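Local coordinates for adenosine kinase (Trypanosoma brucei, PDB 2XTB), which probably phosphorylates adenosine to AMP with ATP and magnesium in purine salvage, as a member of the PfkB family of carbohydrate kinases, at residues Val12-Leu17 / Ser169-Thr174. Residues are numbered along the deposited sequence; the frame is centred on the assembly and turned at random.
With KRM (4-[5-(4-phenoxyphenyl)-1H-pyrazol-3-yl]morpholine), chain B.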
ATOM      1  N   VAL A  12       2.998   1.482  -9.365  1.00 28.49           N
ATOM      2  CA  VAL A  12       2.398   0.880  -8.181  1.00 27.76           C
ATOM      3  C   VAL A  12       1.510  -0.279  -8.606  1.00 27.39           C
ATOM      4  O   VAL A  12       0.648  -0.120  -9.467  1.00 27.41           O
ATOM      5  CB  VAL A  12       1.569   1.910  -7.353  1.00 27.66           C
ATOM      6  CG1 VAL A  12       0.892   1.239  -6.174  1.00 27.43           C
ATOM      7  CG2 VAL A  12       2.447   3.042  -6.854  1.00 27.39           C
ATOM      8  N   GLN A  13       1.729  -1.446  -8.015  1.00 26.90           N
ATOM      9  CA  GLN A  13       0.848  -2.577  -8.255  1.00 26.58           C
ATOM     10  C   GLN A  13       0.263  -3.089  -6.949  1.00 26.41           C
ATOM     11  O   GLN A  13       0.976  -3.256  -5.960  1.00 26.48           O
ATOM     12  CB  GLN A  13       1.571  -3.687  -9.010  1.00 26.50           C
ATOM     13  CG  GLN A  13       0.664  -4.829  -9.454  1.00 26.83           C
ATOM     14  CD  GLN A  13       1.212  -5.593 -10.643  1.00 26.99           C
ATOM     15  OE1 GLN A  13       1.065  -6.811 -10.735  1.00 27.00           O
ATOM     16  NE2 GLN A  13       1.845  -4.880 -11.565  1.00 27.31           N
ATOM     17  N   CYS A  14      -1.047  -3.319  -6.953  1.00 26.18           N
ATOM     18  CA  CYS A  14      -1.759  -3.789  -5.771  1.00 26.06           C
ATOM     19  C   CYS A  14      -3.161  -4.267  -6.136  1.00 25.99           C
ATOM     20  O   CYS A  14      -3.523  -4.328  -7.317  1.00 25.87           O
ATOM     21  CB  CYS A  14      -1.832  -2.680  -4.716  1.00 26.02           C
ATOM     22  SG  CYS A  14      -2.294  -3.241  -3.065  1.00 25.88           S
ATOM     23  N   ASN A  15      -3.934  -4.609  -5.108  1.00 25.90           N
ATOM     24  CA  ASN A  15      -5.330  -4.996  -5.251  1.00 25.72           C
ATOM     25  C   ASN A  15      -6.257  -3.792  -5.047  1.00 25.44           C
ATOM     26  O   ASN A  15      -6.421  -3.318  -3.919  1.00 25.54           O
ATOM     27  CB  ASN A  15      -5.661  -6.113  -4.255  1.00 25.81           C
ATOM     28  CG  ASN A  15      -4.865  -7.390  -4.510  1.00 26.25           C
ATOM     29  OD1 ASN A  15      -4.124  -7.497  -5.490  1.00 26.98           O
ATOM     30  ND2 ASN A  15      -5.022  -8.368  -3.626  1.00 26.51           N
ATOM     31  N   PRO A  16      -6.858  -3.282  -6.140  1.00 25.09           N
ATOM     32  CA  PRO A  16      -7.704  -2.096  -6.025  1.00 24.80           C
ATOM     33  C   PRO A  16      -9.088  -2.407  -5.461  1.00 24.46           C
ATOM     34  O   PRO A  16      -9.800  -3.254  -5.998  1.00 24.37           O
ATOM     35  CB  PRO A  16      -7.799  -1.583  -7.468  1.00 24.83           C
ATOM     36  CG  PRO A  16      -7.523  -2.757  -8.328  1.00 24.79           C
ATOM     37  CD  PRO A  16      -6.776  -3.780  -7.527  1.00 25.03           C
ATOM     38  N   LEU A  17      -9.446  -1.728  -4.375  1.00 24.20           N
ATOM     39  CA  LEU A  17     -10.771  -1.859  -3.774  1.00 23.87           C
ATOM     40  C   LEU A  17     -11.456  -0.504  -3.711  1.00 23.75           C
ATOM     41  O   LEU A  17     -10.812   0.504  -3.454  1.00 23.74           O
ATOM     42  CB  LEU A  17     -10.686  -2.450  -2.361  1.00 23.77           C
ATOM     43  CG  LEU A  17      -9.912  -3.743  -2.086  1.00 23.45           C
ATOM     44  CD1 LEU A  17     -10.005  -4.081  -0.616  1.00 23.18           C
ATOM     45  CD2 LEU A  17     -10.408  -4.908  -2.920  1.00 23.34           C
ATOM     46  N   SER A 169       2.835  -3.756  -2.818  1.00 23.95           N
ATOM     47  CA  SER A 169       2.380  -4.195  -1.507  1.00 23.83           C
ATOM     48  C   SER A 169       2.589  -5.704  -1.424  1.00 23.62           C
ATOM     49  O   SER A 169       2.721  -6.374  -2.452  1.00 23.68           O
ATOM     50  CB  SER A 169       0.911  -3.838  -1.302  1.00 23.88           C
ATOM     51  OG  SER A 169       0.113  -4.380  -2.342  1.00 24.50           O
ATOM     52  N   GLY A 170       2.629  -6.234  -0.204  1.00 23.30           N
ATOM     53  CA  GLY A 170       2.803  -7.668   0.004  1.00 22.96           C
ATOM     54  C   GLY A 170       1.643  -8.477  -0.544  1.00 22.80           C
ATOM     55  O   GLY A 170       1.793  -9.664  -0.837  1.00 23.01           O
ATOM     56  N   PHE A 171       0.493  -7.820  -0.696  1.00 22.38           N
ATOM     57  CA  PHE A 171      -0.736  -8.453  -1.167  1.00 21.94           C
ATOM     58  C   PHE A 171      -0.650  -8.957  -2.605  1.00 21.81           C
ATOM     59  O   PHE A 171      -1.427  -9.825  -3.008  1.00 21.77           O
ATOM     60  CB  PHE A 171      -1.918  -7.491  -1.020  1.00 21.75           C
ATOM     61  CG  PHE A 171      -2.142  -7.001   0.389  1.00 21.61           C
ATOM     62  CD1 PHE A 171      -2.105  -5.641   0.680  1.00 21.18           C
ATOM     63  CD2 PHE A 171      -2.389  -7.899   1.428  1.00 21.31           C
ATOM     64  CE1 PHE A 171      -2.316  -5.184   1.979  1.00 20.65           C
ATOM     65  CE2 PHE A 171      -2.599  -7.445   2.730  1.00 20.69           C
ATOM     66  CZ  PHE A 171      -2.563  -6.086   3.001  1.00 20.62           C
ATOM     67  N   THR A 172       0.288  -8.407  -3.374  1.00 21.67           N
ATOM     68  CA  THR A 172       0.507  -8.821  -4.762  1.00 21.68           C
ATOM     69  C   THR A 172       1.069 -10.240  -4.850  1.00 21.77           C
ATOM     70  O   THR A 172       0.939 -10.910  -5.880  1.00 21.83           O
ATOM     71  CB  THR A 172       1.469  -7.872  -5.487  1.00 21.64           C
ATOM     72  OG1 THR A 172       2.695  -7.782  -4.750  1.00 21.72           O
ATOM     73  CG2 THR A 172       0.859  -6.489  -5.623  1.00 21.73           C
ATOM     74  N   LEU A 173       1.691 -10.679  -3.754  1.00 21.77           N
ATOM     75  CA  LEU A 173       2.269 -12.016  -3.635  1.00 21.65           C
ATOM     76  C   LEU A 173       1.206 -13.074  -3.340  1.00 21.69           C
ATOM     77  O   LEU A 173       1.447 -14.272  -3.528  1.00 21.80           O
ATOM     78  CB  LEU A 173       3.340 -12.032  -2.536  1.00 21.52           C
ATOM     79  CG  LEU A 173       4.431 -10.960  -2.597  1.00 21.25           C
ATOM     80  CD1 LEU A 173       4.978 -10.672  -1.210  1.00 21.44           C
ATOM     81  CD2 LEU A 173       5.545 -11.351  -3.550  1.00 20.37           C
ATOM     82  N   THR A 174       0.040 -12.632  -2.868  1.00 21.59           N
ATOM     83  CA  THR A 174      -1.090 -13.530  -2.617  1.00 21.60           C
ATOM     84  C   THR A 174      -1.834 -13.860  -3.907  1.00 21.70           C
ATOM     85  O   THR A 174      -2.557 -14.853  -3.973  1.00 21.72           O
ATOM     86  CB  THR A 174      -2.097 -12.935  -1.607  1.00 21.55           C
ATOM     87  OG1 THR A 174      -2.649 -11.725  -2.137  1.00 21.26           O
ATOM     88  CG2 THR A 174      -1.425 -12.648  -0.274  1.00 21.37           C
TER
HETATM   89  C24 KRM B1344      -6.013  -5.499  -0.622  1.00 40.55           C
HETATM   90  C23 KRM B1344      -5.444  -4.118  -0.324  1.00 40.10           C
HETATM   91  O22 KRM B1344      -6.164  -3.545   0.767  1.00 39.71           O
HETATM   92  C21 KRM B1344      -5.907  -4.245   1.984  1.00 40.13           C
HETATM   93  C20 KRM B1344      -6.452  -5.672   1.901  1.00 40.81           C
HETATM   94  N19 KRM B1344      -6.049  -6.276   0.622  1.00 41.39           N
HETATM   95  C16 KRM B1344      -5.740  -7.619   0.549  1.00 41.70           C
HETATM   96  C15 KRM B1344      -6.068  -8.567   1.506  1.00 42.03           C
HETATM   97  N17 KRM B1344      -5.106  -8.126  -0.505  1.00 41.96           N
HETATM   98  N18 KRM B1344      -4.993  -9.495  -0.219  1.00 42.31           N
HETATM   99  C14 KRM B1344      -5.569  -9.763   0.983  1.00 42.94           C
HETATM  100  C11 KRM B1344      -5.631 -11.127   1.593  1.00 43.00           C
HETATM  101  C10 KRM B1344      -6.323 -11.365   2.784  1.00 43.25           C
HETATM  102  C9  KRM B1344      -6.362 -12.653   3.328  1.00 43.51           C
HETATM  103  C12 KRM B1344      -4.986 -12.188   0.952  1.00 43.30           C
HETATM  104  C13 KRM B1344      -5.025 -13.473   1.494  1.00 43.58           C
HETATM  105  C8  KRM B1344      -5.710 -13.713   2.686  1.00 43.72           C
HETATM  106  O7  KRM B1344      -5.730 -14.998   3.187  1.00 44.46           O
HETATM  107  C6  KRM B1344      -5.919 -15.312   4.517  1.00 45.57           C
HETATM  108  C1  KRM B1344      -7.156 -15.803   4.950  1.00 45.88           C
HETATM  109  C5  KRM B1344      -4.879 -15.161   5.439  1.00 45.85           C
HETATM  110  C4  KRM B1344      -5.080 -15.489   6.785  1.00 46.08           C
HETATM  111  C3  KRM B1344      -6.318 -15.972   7.214  1.00 45.76           C
HETATM  112  C2  KRM B1344      -7.358 -16.130   6.295  1.00 46.03           C
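Asn15 and Phe171 meet mainly around one bound compound, which both contact: the two side chains approach each other only loosely, ND2 of Asn15 lying 4.1 Å from CB of Phe171, yet both take hold of the same pyrazole. From Asn15, ND2 gives a weak, bent hydrogen bond of 3.1 Å to N17 of the ligand, with an angle of 129° at the hydrogen. Phe171 lays one face of its ring against the ligand, with C16 of the pyrazole 3.5 Å above the plane and displaced toward the rim, while CE1 approaches the morpholine at C21. Its CG sits anti to the carbonyl carbon (chi1 -58°), which carries the ring away from the 12-17 backbone and along the ligand. Both residues are seen to bind adenosine in this enzyme, so the compound occupies part of the nucleoside site. Thr174 brings its CG2 obliquely to the rim of the phenyl ring next to the pyrazole, 3.8 Å from C12.

Behind this pocket wall the two segments touch directly. The methyl CG2 of Thr172 rests on the backbone of Gln13 and Cys14, 3.3 Å from O of Gln13. Its hydroxyl turns back to its own segment instead, OG1 donating to O of Ser169 at 2.7 Å and so bracing the type I turn from Ser169 to Thr172. SG of Cys14 comes near the plane of the Phe171 ring at its edge.

In the large sheet of this ribokinase-like fold, strand 10-13 runs parallel to its neighbour 165-169, and Gln13 still pairs through the backbone with Tyr167. Beyond these C-terminal strand ends, at the nucleoside site, the two segments diverge, one toward strand 17-23 of the smaller sheet, the other through the turn into helix 172-175; helix 201-206 packs on Phe171 and Thr174.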